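Local coordinates for BluB-like flavoprotein (Clostridium difficile 630, PDB 3EO8), which binds flavin mononucleotide and, as a member of the nitroreductase family, probably works as an oxidoreductase, at the interface of chains A and B. Sequence-based numbering; all coordinates share one arbitrary frame. Chains: chain A/B, BluB-like flavoprotein.

Contact 1: the interface of chains A and B. Residues chain A 47-50, 183; chain B 213-216.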
loop_
_atom_site.group_PDB
_atom_site.type_symbol
_atom_site.label_atom_id
_atom_site.label_comp_id
_atom_site.label_asym_id
_atom_site.label_seq_id
_atom_site.Cartn_x
_atom_site.Cartn_y
_atom_site.Cartn_z
ATOM N N HIS A 47 -4.577 7.430 -10.241
ATOM C CA HIS A 47 -4.787 8.690 -10.969
ATOM C C HIS A 47 -4.901 9.794 -9.925
ATOM O O HIS A 47 -5.720 9.712 -9.020
ATOM C CB HIS A 47 -6.058 8.668 -11.851
ATOM C CG HIS A 47 -6.130 9.826 -12.799
ATOM N ND1 HIS A 47 -5.539 9.805 -14.042
ATOM C CD2 HIS A 47 -6.666 11.058 -12.660
ATOM C CE1 HIS A 47 -5.734 10.966 -14.642
ATOM N NE2 HIS A 47 -6.416 11.743 -13.822
ATOM N N PHE A 48 -4.082 10.829 -10.052
ATOM C CA PHE A 48 -4.048 11.895 -9.069
ATOM C C PHE A 48 -4.796 13.124 -9.586
ATOM O O PHE A 48 -4.375 13.726 -10.581
ATOM C CB PHE A 48 -2.582 12.280 -8.752
ATOM C CG PHE A 48 -1.800 11.157 -8.144
ATOM C CD1 PHE A 48 -1.300 10.125 -8.939
ATOM C CD2 PHE A 48 -1.600 11.098 -6.776
ATOM C CE1 PHE A 48 -0.630 9.049 -8.366
ATOM C CE2 PHE A 48 -0.925 10.036 -6.198
ATOM C CZ PHE A 48 -0.442 9.007 -6.986
ATOM N N VAL A 49 -5.863 13.511 -8.884
ATOM C CA VAL A 49 -6.646 14.690 -9.218
ATOM C C VAL A 49 -6.258 15.816 -8.293
ATOM O O VAL A 49 -6.477 15.743 -7.099
ATOM C CB VAL A 49 -8.162 14.409 -9.112
ATOM C CG1 VAL A 49 -8.984 15.652 -9.481
ATOM C CG2 VAL A 49 -8.528 13.241 -10.004
ATOM N N VAL A 50 -5.637 16.855 -8.847
ATOM C CA VAL A 50 -5.083 17.920 -8.035
ATOM C C VAL A 50 -6.017 19.129 -7.956
ATOM O O VAL A 50 -6.359 19.734 -8.982
ATOM C CB VAL A 50 -3.756 18.375 -8.639
ATOM C CG1 VAL A 50 -3.164 19.492 -7.787
ATOM C CG2 VAL A 50 -2.787 17.201 -8.707
ATOM N N PHE A 183 -14.787 15.741 -14.541
ATOM C CA PHE A 183 -13.869 14.618 -14.436
ATOM C C PHE A 183 -14.626 13.315 -14.586
ATOM O O PHE A 183 -15.624 13.135 -13.908
ATOM C CB PHE A 183 -13.158 14.644 -13.075
ATOM C CG PHE A 183 -12.211 13.505 -12.861
ATOM C CD1 PHE A 183 -10.972 13.498 -13.469
ATOM C CD2 PHE A 183 -12.572 12.416 -12.090
ATOM C CE1 PHE A 183 -10.101 12.449 -13.285
ATOM C CE2 PHE A 183 -11.686 11.366 -11.913
ATOM C CZ PHE A 183 -10.465 11.392 -12.501
ATOM N N GLU B 213 -0.644 11.213 -18.108
ATOM C CA GLU B 213 -1.774 10.278 -18.159
ATOM C C GLU B 213 -2.381 9.988 -16.784
ATOM O O GLU B 213 -3.589 9.690 -16.652
ATOM C CB GLU B 213 -1.371 8.960 -18.843
ATOM C CG GLU B 213 -2.459 7.892 -18.768
ATOM C CD GLU B 213 -2.161 6.597 -19.524
ATOM O OE1 GLU B 213 -1.235 6.584 -20.347
ATOM O OE2 GLU B 213 -2.882 5.588 -19.264
ATOM N N ILE B 214 -1.550 10.042 -15.752
ATOM C CA ILE B 214 -1.962 9.607 -14.423
ATOM C C ILE B 214 -2.366 10.769 -13.523
ATOM O O ILE B 214 -2.421 10.608 -12.303
ATOM C CB ILE B 214 -0.849 8.754 -13.731
ATOM C CG1 ILE B 214 0.447 9.571 -13.487
ATOM C CG2 ILE B 214 -0.545 7.525 -14.560
ATOM C CD1 ILE B 214 1.370 8.914 -12.463
ATOM N N CYS B 215 -2.675 11.923 -14.112
ATOM C CA CYS B 215 -3.150 13.025 -13.317
ATOM C C CYS B 215 -4.042 13.978 -14.071
ATOM O O CYS B 215 -3.997 14.063 -15.300
ATOM C CB CYS B 215 -1.993 13.774 -12.668
ATOM S SG CYS B 215 -0.833 14.678 -13.754
ATOM N N THR B 216 -4.820 14.713 -13.290
ATOM C CA THR B 216 -5.665 15.778 -13.804
ATOM C C THR B 216 -5.569 16.967 -12.842
ATOM O O THR B 216 -5.858 16.829 -11.666
ATOM C CB THR B 216 -7.101 15.294 -13.913
ATOM O OG1 THR B 216 -7.143 14.198 -14.830
ATOM C CG2 THR B 216 -8.019 16.420 -14.403
#

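Contact 2: the interface of chains A and B. Residues chain A 4, 7, 151-152, 155; chain B 4-5, 8.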
loop_
_atom_site.group_PDB
_atom_site.type_symbol
_atom_site.label_atom_id
_atom_site.label_comp_id
_atom_site.label_asym_id
_atom_site.label_seq_id
_atom_site.Cartn_x
_atom_site.Cartn_y
_atom_site.Cartn_z
ATOM N N LEU A 4 17.662 10.029 1.103
ATOM C CA LEU A 4 16.481 9.210 1.323
ATOM C C LEU A 4 16.082 9.064 2.800
ATOM O O LEU A 4 14.921 9.252 3.164
ATOM C CB LEU A 4 16.687 7.822 0.714
ATOM C CG LEU A 4 15.549 6.812 0.940
ATOM C CD1 LEU A 4 14.286 7.245 0.199
ATOM C CD2 LEU A 4 15.973 5.408 0.549
ATOM N N THR A 7 14.636 12.059 4.337
ATOM C CA THR A 7 13.220 12.245 3.968
ATOM C C THR A 7 12.327 11.276 4.730
ATOM O O THR A 7 11.264 11.657 5.192
ATOM C CB THR A 7 12.892 12.089 2.436
ATOM O OG1 THR A 7 13.028 10.716 2.003
ATOM C CG2 THR A 7 13.775 12.991 1.588
ATOM N N LEU A 151 7.131 11.225 0.107
ATOM C CA LEU A 151 8.533 11.488 0.336
ATOM C C LEU A 151 9.019 12.616 -0.569
ATOM O O LEU A 151 9.849 13.453 -0.171
ATOM C CB LEU A 151 9.350 10.203 0.139
ATOM C CG LEU A 151 9.047 9.048 1.112
ATOM C CD1 LEU A 151 9.922 7.886 0.775
ATOM C CD2 LEU A 151 9.228 9.485 2.629
ATOM N N SER A 152 8.506 12.645 -1.793
ATOM C CA SER A 152 8.899 13.657 -2.766
ATOM C C SER A 152 8.430 15.036 -2.353
ATOM O O SER A 152 9.162 16.015 -2.494
ATOM C CB SER A 152 8.354 13.282 -4.146
ATOM O OG SER A 152 8.879 12.023 -4.532
ATOM N N GLU A 155 10.950 16.244 0.199
ATOM C CA GLU A 155 12.176 16.695 -0.453
ATOM C C GLU A 155 12.050 18.084 -1.049
ATOM O O GLU A 155 13.012 18.841 -1.053
ATOM C CB GLU A 155 12.619 15.742 -1.561
ATOM C CG GLU A 155 13.880 16.204 -2.241
ATOM C CD GLU A 155 14.450 15.229 -3.255
ATOM O OE1 GLU A 155 13.675 14.481 -3.870
ATOM O OE2 GLU A 155 15.693 15.241 -3.437
ATOM N N LEU B 4 16.809 11.169 -2.899
ATOM C CA LEU B 4 15.519 10.508 -3.009
ATOM C C LEU B 4 15.114 10.182 -4.448
ATOM O O LEU B 4 14.815 9.027 -4.756
ATOM C CB LEU B 4 14.422 11.354 -2.352
ATOM C CG LEU B 4 12.991 10.820 -2.475
ATOM C CD1 LEU B 4 12.786 9.525 -1.734
ATOM C CD2 LEU B 4 12.016 11.873 -1.950
ATOM N N GLN B 5 15.089 11.187 -5.323
ATOM C CA GLN B 5 14.640 10.944 -6.694
ATOM C C GLN B 5 15.525 9.916 -7.391
ATOM O O GLN B 5 15.032 9.074 -8.107
ATOM C CB GLN B 5 14.576 12.231 -7.508
ATOM C CG GLN B 5 13.564 13.243 -7.006
ATOM C CD GLN B 5 12.173 12.643 -6.752
ATOM O OE1 GLN B 5 11.534 12.133 -7.671
ATOM N NE2 GLN B 5 11.710 12.703 -5.509
ATOM N N ILE B 8 14.300 6.521 -6.213
ATOM C CA ILE B 8 12.990 6.274 -6.802
ATOM C C ILE B 8 13.041 5.818 -8.274
ATOM O O ILE B 8 12.344 4.879 -8.675
ATOM C CB ILE B 8 12.106 7.532 -6.699
ATOM C CG1 ILE B 8 11.667 7.711 -5.240
ATOM C CG2 ILE B 8 10.826 7.406 -7.612
ATOM C CD1 ILE B 8 10.783 8.916 -4.968
#

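Contact 1: the interface of chains A and B
Strand 47-51 of chain A pairs in parallel with the short C-terminal strand 215-217 of chain B, which follows directly on the 3-10 helix 211-214. The bridges join A:Phe48 with B:Cys215 and A:Val49 with B:Thr216. A:Phe48 N donates to B:Ile214 O at 2.8 Å. Its carbonyl O accepts from B:Thr216 N, and A:Val50 N closes the ladder on B:Thr216 O.

A side-chain bond runs beside this ladder. A:His47 has CG anti to its backbone N (chi1 -168°), and the imidazole reaches B:Thr216, whose OG1 lies 2.8 Å from NE2, nearly straight at 164°; the direction is not settled. Histidine suits the place because its ring offers both a polar tip and a flat face: backbone of the partner lies over that face, with B:Ile214 C 3.7 Å from the ring centroid and B:Cys215 CA nearer the rim. B:Glu213 O lies in the plane of the ring at its edge, near CE1, where the polarised C-H would probably suit a carbonyl oxygen. Threonine suits the place because its beta-branched side chain is at home in a strand, and its hydroxyl sits near enough to the backbone to meet the imidazole. A:Phe183 brings its ring edge to the same hydroxyl, CE1 3.8 Å from B:Thr216 OG1, and lends an apolar flank.

The contact adds the partner's C-terminal strand to the sheet of chain A, a strand exchange typical of nitroreductase-family dimers.

Contact 2: the interface of chains A and B
The side-chain amide of B:Gln5, from helix 4-10 of chain B, meets A:Ser152 and A:Glu155 on helix 137-155 of chain A. Its NE2 donates to the hydroxyl A:Ser152 OG at 3.1 Å and to the carboxylate oxygen A:Glu155 OE1, also at 3.1 Å. Both acceptors lie close to the amide plane, as expected for a group whose two N-H bonds share that plane, and this pair of bonds should restrain the amide's rotation. The glutamine chain bends at chi2 (-49°), while A:Glu155 stretches out beyond CG to bring its carboxylate across obliquely, the carboxylate and amide planes turned 37° apart. Glutamine fits because its NH2 can serve two acceptors at once; the negative charge a carboxylate usually carries would probably strengthen the bond it accepts from the amide N-H.

Apolar packing centres on B:Leu4, which buries 71 Å² against chain A. With CG anti to its backbone N (chi1 176°), its branched tip enters between helices 4-10 and 137-155 of chain A. CD2 packs against A:Ser152 CA at 3.7 Å, and also touches A:Leu151 CB and A:Glu155 CB. The other methyl, B:Leu4 CD1, meets A:Leu4 CD1 at 3.3 Å, tighter than usual van der Waals contact, the side chains crossing at about a right angle. Leucine's fork lets one side chain touch both helices.

Within chain A, A:Thr7 OG1 donates to A:Leu4 O at 2.7 Å, a bond that satisfies the hydroxyl beside the leucine methyl.

The patch joins the N-terminal helices of the two subunits and ties each to the partner's long helix, probably helping to hold the dimer together, as nitroreductase-family enzymes are commonly dimers.

Contact 1 and contact 2 lie about 21 Å apart, measured between the centres of their C-alpha atoms, and share no residue or secondary-structure element. Contact 1 draws the C-terminal strand of one subunit onto strand 47-51 of the other; contact 2 draws the N-terminal helix onto helix 137-155 and its own counterpart. Both belong to one two-fold symmetric interface, so each recurs with the chains exchanged. Contact 1 relies largely on backbone pairing, contact 2 on side chains between helices. Tying down both termini of each subunit on its partner suggests an intertwined dimer, in keeping with the nitroreductase family.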